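Local coordinates for periplasmic cell division protein (SufI) (Aquifex aeolicus, PDB 6SYY) that probably oxidises substrates at a type 1 copper and passes the electrons to a trinuclear copper cluster, as multicopper oxidases of the laccase family do, at residues Met224-Val233 against Met355-Met364. Residues are numbered along the deposited sequence; the frame is centred on the assembly and turned at random.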
loop_
_atom_site.group_PDB
_atom_site.type_symbol
_atom_site.label_atom_id
_atom_site.label_comp_id
_atom_site.label_asym_id
_atom_site.label_seq_id
_atom_site.Cartn_x
_atom_site.Cartn_y
_atom_site.Cartn_z
ATOM N N MET A 224 9.657 16.905 -5.287
ATOM C CA MET A 224 10.006 16.289 -4.016
ATOM C C MET A 224 8.881 15.449 -3.427
ATOM O O MET A 224 9.076 14.834 -2.375
ATOM C CB MET A 224 10.418 17.365 -3.006
ATOM C CG MET A 224 11.665 18.141 -3.396
ATOM S SD MET A 224 12.203 19.265 -2.095
ATOM C CE MET A 224 10.867 20.452 -2.094
ATOM N N GLY A 225 7.721 15.397 -4.074
ATOM C CA GLY A 225 6.572 14.744 -3.484
ATOM C C GLY A 225 5.928 15.622 -2.432
ATOM O O GLY A 225 6.503 16.640 -2.031
ATOM N N PHE A 226 4.737 15.251 -1.979
ATOM C CA PHE A 226 4.046 16.024 -0.962
ATOM C C PHE A 226 4.364 15.483 0.424
ATOM O O PHE A 226 4.400 14.268 0.639
ATOM C CB PHE A 226 2.532 16.005 -1.179
ATOM C CG PHE A 226 1.768 16.687 -0.078
ATOM C CD1 PHE A 226 1.488 18.042 -0.147
ATOM C CD2 PHE A 226 1.352 15.977 1.040
ATOM C CE1 PHE A 226 0.803 18.673 0.873
ATOM C CE2 PHE A 226 0.677 16.609 2.060
ATOM C CZ PHE A 226 0.396 17.955 1.974
ATOM N N TRP A 227 4.557 16.396 1.373
ATOM C CA TRP A 227 4.856 16.038 2.755
ATOM C C TRP A 227 3.918 16.802 3.676
ATOM O O TRP A 227 3.934 18.038 3.695
ATOM C CB TRP A 227 6.320 16.333 3.093
ATOM C CG TRP A 227 7.264 15.538 2.254
ATOM C CD1 TRP A 227 7.527 15.713 0.925
ATOM C CD2 TRP A 227 8.064 14.432 2.679
ATOM N NE1 TRP A 227 8.442 14.783 0.496
ATOM C CE2 TRP A 227 8.790 13.986 1.555
ATOM C CE3 TRP A 227 8.240 13.776 3.900
ATOM C CZ2 TRP A 227 9.679 12.916 1.617
ATOM C CZ3 TRP A 227 9.120 12.713 3.960
ATOM C CH2 TRP A 227 9.829 12.293 2.826
ATOM N N GLY A 228 3.109 16.068 4.437
ATOM C CA GLY A 228 2.086 16.676 5.264
ATOM C C GLY A 228 2.585 17.087 6.639
ATOM O O GLY A 228 3.508 16.497 7.194
ATOM N N ASP A 229 1.937 18.118 7.186
ATOM C CA ASP A 229 2.295 18.652 8.495
ATOM C C ASP A 229 1.677 17.846 9.636
ATOM O O ASP A 229 2.235 17.805 10.739
ATOM C CB ASP A 229 1.857 20.117 8.577
ATOM C CG ASP A 229 2.429 20.835 9.780
ATOM O OD1 ASP A 229 3.388 20.317 10.393
ATOM O OD2 ASP A 229 1.914 21.924 10.113
ATOM N N THR A 230 0.546 17.194 9.385
ATOM C CA THR A 230 -0.243 16.525 10.409
ATOM C C THR A 230 -0.341 15.040 10.087
ATOM O O THR A 230 -0.652 14.667 8.952
ATOM C CB THR A 230 -1.644 17.143 10.485
ATOM O OG1 THR A 230 -1.535 18.536 10.811
ATOM C CG2 THR A 230 -2.494 16.439 11.527
ATOM N N ILE A 231 -0.084 14.194 11.082
ATOM C CA ILE A 231 -0.126 12.748 10.891
ATOM C C ILE A 231 -1.510 12.236 11.254
ATOM O O ILE A 231 -2.081 12.616 12.283
ATOM C CB ILE A 231 0.957 12.048 11.726
ATOM C CG1 ILE A 231 2.314 12.694 11.461
ATOM C CG2 ILE A 231 1.005 10.568 11.385
ATOM C CD1 ILE A 231 2.780 12.561 10.019
ATOM N N LEU A 232 -2.052 11.367 10.407
ATOM C CA LEU A 232 -3.371 10.794 10.604
ATOM C C LEU A 232 -3.281 9.279 10.523
ATOM O O LEU A 232 -2.472 8.728 9.772
ATOM C CB LEU A 232 -4.380 11.298 9.560
ATOM C CG LEU A 232 -4.804 12.770 9.573
ATOM C CD1 LEU A 232 -3.732 13.668 8.993
ATOM C CD2 LEU A 232 -6.094 12.938 8.798
ATOM N N VAL A 233 -4.110 8.611 11.317
ATOM C CA VAL A 233 -4.306 7.170 11.222
ATOM C C VAL A 233 -5.794 6.940 11.021
ATOM O O VAL A 233 -6.605 7.314 11.876
ATOM C CB VAL A 233 -3.795 6.429 12.465
ATOM C CG1 VAL A 233 -3.831 4.933 12.226
ATOM C CG2 VAL A 233 -2.391 6.884 12.824
ATOM N N MET A 355 10.133 21.391 2.022
ATOM C CA MET A 355 8.968 20.522 1.911
ATOM C C MET A 355 9.269 19.111 2.415
ATOM O O MET A 355 8.602 18.615 3.328
ATOM C CB MET A 355 8.483 20.468 0.463
ATOM C CG MET A 355 7.160 19.762 0.283
ATOM S SD MET A 355 5.851 20.583 1.203
ATOM C CE MET A 355 4.441 19.607 0.697
ATOM N N ALA A 356 10.272 18.471 1.815
ATOM C CA ALA A 356 10.657 17.123 2.218
ATOM C C ALA A 356 11.285 17.145 3.608
ATOM O O ALA A 356 12.163 17.964 3.895
ATOM C CB ALA A 356 11.624 16.518 1.203
ATOM N N ASP A 357 10.843 16.229 4.463
ATOM C CA ASP A 357 11.127 16.273 5.888
ATOM C C ASP A 357 11.721 14.944 6.340
ATOM O O ASP A 357 11.412 13.888 5.784
ATOM C CB ASP A 357 9.833 16.609 6.663
ATOM C CG ASP A 357 9.925 16.298 8.136
ATOM O OD1 ASP A 357 9.754 15.119 8.508
ATOM O OD2 ASP A 357 10.167 17.234 8.925
ATOM N N ASN A 358 12.591 15.010 7.355
ATOM C CA ASN A 358 13.228 13.828 7.931
ATOM C C ASN A 358 13.121 13.843 9.453
ATOM O O ASN A 358 14.009 13.348 10.153
ATOM C CB ASN A 358 14.695 13.729 7.497
ATOM C CG ASN A 358 15.301 12.353 7.758
ATOM O OD1 ASN A 358 14.589 11.360 7.916
ATOM N ND2 ASN A 358 16.626 12.294 7.805
ATOM N N SER A 359 12.038 14.405 9.979
ATOM C CA SER A 359 11.906 14.619 11.410
ATOM C C SER A 359 11.312 13.393 12.101
ATOM O O SER A 359 10.802 12.467 11.467
ATOM C CB SER A 359 11.050 15.857 11.687
ATOM O OG SER A 359 9.772 15.743 11.087
ATOM N N GLU A 360 11.399 13.395 13.429
ATOM C CA GLU A 360 10.811 12.359 14.260
ATOM C C GLU A 360 9.598 12.916 14.991
ATOM O O GLU A 360 9.547 14.104 15.326
ATOM C CB GLU A 360 11.825 11.808 15.267
ATOM C CG GLU A 360 12.432 12.844 16.188
ATOM C CD GLU A 360 13.384 12.229 17.197
ATOM O OE1 GLU A 360 14.028 11.210 16.868
ATOM O OE2 GLU A 360 13.484 12.758 18.323
ATOM N N PHE A 361 8.618 12.049 15.232
ATOM C CA PHE A 361 7.343 12.481 15.788
ATOM C C PHE A 361 6.519 11.262 16.161
ATOM O O PHE A 361 6.664 10.193 15.560
ATOM C CB PHE A 361 6.567 13.350 14.789
ATOM C CG PHE A 361 6.453 12.740 13.423
ATOM C CD1 PHE A 361 7.364 13.058 12.431
ATOM C CD2 PHE A 361 5.438 11.845 13.130
ATOM C CE1 PHE A 361 7.264 12.497 11.172
ATOM C CE2 PHE A 361 5.343 11.273 11.876
ATOM C CZ PHE A 361 6.251 11.605 10.895
ATOM N N GLU A 362 5.639 11.439 17.142
ATOM C CA GLU A 362 4.728 10.370 17.520
ATOM C C GLU A 362 3.633 10.219 16.472
ATOM O O GLU A 362 3.070 11.209 15.995
ATOM C CB GLU A 362 4.121 10.659 18.892
ATOM C CG GLU A 362 3.065 9.663 19.342
ATOM C CD GLU A 362 2.653 9.876 20.785
ATOM O OE1 GLU A 362 3.507 10.312 21.585
ATOM O OE2 GLU A 362 1.479 9.614 21.119
ATOM N N VAL A 363 3.345 8.976 16.096
ATOM C CA VAL A 363 2.234 8.698 15.189
ATOM C C VAL A 363 0.950 8.420 15.958
ATOM O O VAL A 363 -0.124 8.906 15.591
ATOM C CB VAL A 363 2.593 7.521 14.260
ATOM C CG1 VAL A 363 1.398 7.139 13.411
ATOM C CG2 VAL A 363 3.783 7.876 13.386
ATOM N N MET A 364 1.044 7.658 17.044
ATOM C CA MET A 364 -0.143 7.174 17.729
ATOM C C MET A 364 0.247 6.695 19.123
ATOM O O MET A 364 1.398 6.329 19.377
ATOM C CB MET A 364 -0.802 6.055 16.921
ATOM C CG MET A 364 -2.144 5.617 17.422
ATOM S SD MET A 364 -2.711 4.197 16.484
ATOM C CE MET A 364 -3.964 3.586 17.601
#
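Trp227 lays its indole flat against the backbone of Ala356 and Asp357: the CA of Ala356 stands 3.5 Å from the centroid of the five-membered ring, almost exactly on its normal, a CH-pi contact that a small residue such as alanine permits. Farther along the same face, the N of Asp357 lies over the ring system. The rotation of the indole is fixed from within its own segment: NE1 donates to the O of Met224 at 2.9 Å in a nearly straight bond (165°) lying in the ring plane. CG sits anti to the carbonyl carbon (chi1 -62°), which turns the ring toward 355-364. Replacing the indole by an alanine would probably leave the O of Met224 without this donor and open a gap against Ala356. The flexible chain of Met355, poorly ordered, appears to bend at chi2 and bring CE within 3.4 Å of CD1 of Phe226. Asp357 shapes the turn that follows: its OD1 accepts from the N of Ser359, making an Asx turn, and also forms a salt bridge with Arg259. Beyond it, Ile231 crosses the ring of Phe361 at about a right angle, CG1 lying 3.4 Å from CE2. Branched Val233 and Val363 meet through CG2 and CG1 at 3.8 Å, where strands 230-233 and 361-364 run roughly parallel (22°) without bonding to each other; they pair instead with strands 200-208 and 315-321, respectively. At Gly225, near His514 of the mononuclear copper site, any side chain would collide with the O of Met224, so glycine fits. No hydrogen bond joins the segments, and Gly225 O and Ala356 N are buried without a partner in the model, so cohesion must come from aromatic, sulfur-bearing and aliphatic packing.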